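Local coordinates for putative uncharacterized protein Ta0848 (Thermoplasma acidophilum, PDB 4MN7), which probably reduces free methionine-R-sulfoxide to methionine, as a type II free methionine-R-sulfoxide reductase built on a GAF domain, at residues G36-L40 with V51-L55. The protein carries 1 engineered substitution. Sequence-based numbering, arbitrary orientation.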
loop_
_atom_site.group_PDB
_atom_site.type_symbol
_atom_site.label_atom_id
_atom_site.label_comp_id
_atom_site.label_asym_id
_atom_site.label_seq_id
_atom_site.Cartn_x
_atom_site.Cartn_y
_atom_site.Cartn_z
ATOM N N GLY A 36 -14.395 -15.291 -8.927
ATOM C CA GLY A 36 -14.854 -16.344 -8.018
ATOM C C GLY A 36 -13.828 -17.389 -7.688
ATOM O O GLY A 36 -14.154 -18.406 -7.125
ATOM N N LYS A 37 -12.574 -17.119 -8.019
ATOM C CA LYS A 37 -11.494 -17.951 -7.611
ATOM C C LYS A 37 -10.312 -17.135 -7.071
ATOM O O LYS A 37 -10.046 -15.990 -7.508
ATOM C CB LYS A 37 -11.084 -18.719 -8.882
ATOM C CG LYS A 37 -9.986 -19.729 -8.730
ATOM C CD LYS A 37 -10.054 -20.806 -9.826
ATOM C CE LYS A 37 -9.913 -20.319 -11.254
ATOM N NZ LYS A 37 -10.293 -21.450 -12.173
ATOM N N LEU A 38 -9.595 -17.707 -6.122
ATOM C CA LEU A 38 -8.409 -17.073 -5.576
ATOM C C LEU A 38 -7.231 -17.141 -6.559
ATOM O O LEU A 38 -6.929 -18.201 -7.072
ATOM C CB LEU A 38 -8.019 -17.709 -4.243
ATOM C CG LEU A 38 -9.008 -17.422 -3.072
ATOM C CD1 LEU A 38 -8.891 -18.410 -1.940
ATOM C CD2 LEU A 38 -8.813 -16.006 -2.558
ATOM N N LYS A 39 -6.547 -16.004 -6.744
ATOM C CA LYS A 39 -5.369 -15.900 -7.557
ATOM C C LYS A 39 -4.205 -15.263 -6.810
ATOM O O LYS A 39 -4.324 -14.182 -6.342
ATOM C CB LYS A 39 -5.711 -15.073 -8.781
ATOM C CG LYS A 39 -4.587 -14.851 -9.776
ATOM C CD LYS A 39 -4.018 -16.128 -10.371
ATOM C CE LYS A 39 -2.653 -15.890 -11.051
ATOM N NZ LYS A 39 -2.631 -14.603 -11.823
ATOM N N LEU A 40 -3.076 -15.937 -6.719
ATOM C CA LEU A 40 -1.889 -15.345 -6.072
ATOM C C LEU A 40 -1.352 -14.193 -6.899
ATOM O O LEU A 40 -0.957 -14.369 -8.040
ATOM C CB LEU A 40 -0.804 -16.389 -5.937
ATOM C CG LEU A 40 0.480 -16.066 -5.164
ATOM C CD1 LEU A 40 0.201 -15.657 -3.741
ATOM C CD2 LEU A 40 1.443 -17.242 -5.228
ATOM N N VAL A 51 -1.370 -21.557 -7.149
ATOM C CA VAL A 51 -1.485 -20.219 -7.690
ATOM C C VAL A 51 -2.942 -19.820 -7.875
ATOM O O VAL A 51 -3.252 -18.640 -7.709
ATOM C CB VAL A 51 -0.729 -20.145 -9.022
ATOM C CG1 VAL A 51 -0.732 -18.749 -9.574
ATOM C CG2 VAL A 51 0.691 -20.657 -8.815
ATOM N N GLU A 52 -3.795 -20.779 -8.286
ATOM C CA GLU A 52 -5.258 -20.574 -8.367
ATOM C C GLU A 52 -5.915 -21.550 -7.435
ATOM O O GLU A 52 -5.584 -22.740 -7.443
ATOM C CB GLU A 52 -5.828 -20.793 -9.753
ATOM C CG GLU A 52 -5.073 -20.085 -10.872
ATOM C CD GLU A 52 -3.930 -20.925 -11.470
ATOM O OE1 GLU A 52 -3.866 -22.157 -11.180
ATOM O OE2 GLU A 52 -3.110 -20.336 -12.238
ATOM N N ILE A 53 -6.812 -21.049 -6.594
ATOM C CA ILE A 53 -7.504 -21.896 -5.589
ATOM C C ILE A 53 -8.994 -21.705 -5.706
ATOM O O ILE A 53 -9.520 -20.629 -5.466
ATOM C CB ILE A 53 -7.025 -21.629 -4.164
ATOM C CG1 ILE A 53 -5.485 -21.859 -4.054
ATOM C CG2 ILE A 53 -7.762 -22.468 -3.101
ATOM C CD1 ILE A 53 -4.964 -21.287 -2.728
ATOM N N ASN A 54 -9.657 -22.776 -6.105
ATOM C CA ASN A 54 -11.102 -22.820 -6.137
ATOM C C ASN A 54 -11.641 -22.835 -4.735
ATOM O O ASN A 54 -10.998 -23.307 -3.835
ATOM C CB ASN A 54 -11.566 -24.059 -6.924
ATOM C CG ASN A 54 -11.355 -23.932 -8.424
ATOM O OD1 ASN A 54 -12.282 -23.553 -9.214
ATOM N ND2 ASN A 54 -10.269 -24.423 -8.855
ATOM N N LEU A 55 -12.760 -22.155 -4.514
ATOM C CA LEU A 55 -13.412 -22.119 -3.219
ATOM C C LEU A 55 -13.713 -23.541 -2.779
ATOM O O LEU A 55 -14.421 -24.290 -3.434
ATOM C CB LEU A 55 -14.655 -21.310 -3.304
ATOM C CG LEU A 55 -14.458 -19.822 -3.704
ATOM C CD1 LEU A 55 -15.786 -19.089 -3.771
ATOM C CD2 LEU A 55 -13.529 -19.154 -2.737
HETATM O O HOH W 1 -13.758 -21.007 -7.108
HETATM O O HOH W 2 -9.011 -23.929 -11.507
#
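A short edge strand can be held to a sheet by direct hydrogen bonds that are all main-chain, and the antiparallel pairing of G36-L40 with V51-L55 is a compact example. The central residue is L38, which forms a hydrogen-bonded pair with I53: L38 N donates to I53 O at 3.0 Å, and I53 N returns the bond to L38 O at 2.9 Å. The same L38 O accepts a CA-H...O contact from E52 CA at 3.2 Å. On one face of the sheet, L38 CB and I53 CB meet at 4.0 Å; I53 also touches Y31 of strand 27-34, one strand further into the sheet, and C60 and S61 of helix 59-66, so the edge strand is tied to that helix.

V51, just before the strand, extends the hydrogen bonding, its O accepting from L40 N at 2.9 Å, while its CG1 lies 3.7 Å from K39 CE. K37, at the other end, lays its chain over the partner, with CG 3.4 Å from I53 O and CD 3.6 Å from N54 OD1. One water accepts from both K37 NZ and N54 ND2; a second donates to G36 O and accepts from L55 N, continuing the link where direct pairing has ceased. Three direct backbone bonds and one main-chain water bridge thus join this edge strand to the GAF sheet; a side-chain water bridge and apolar contacts add to them, the lysines of 36-40 contributing methylenes rather than salt bridges across the pair.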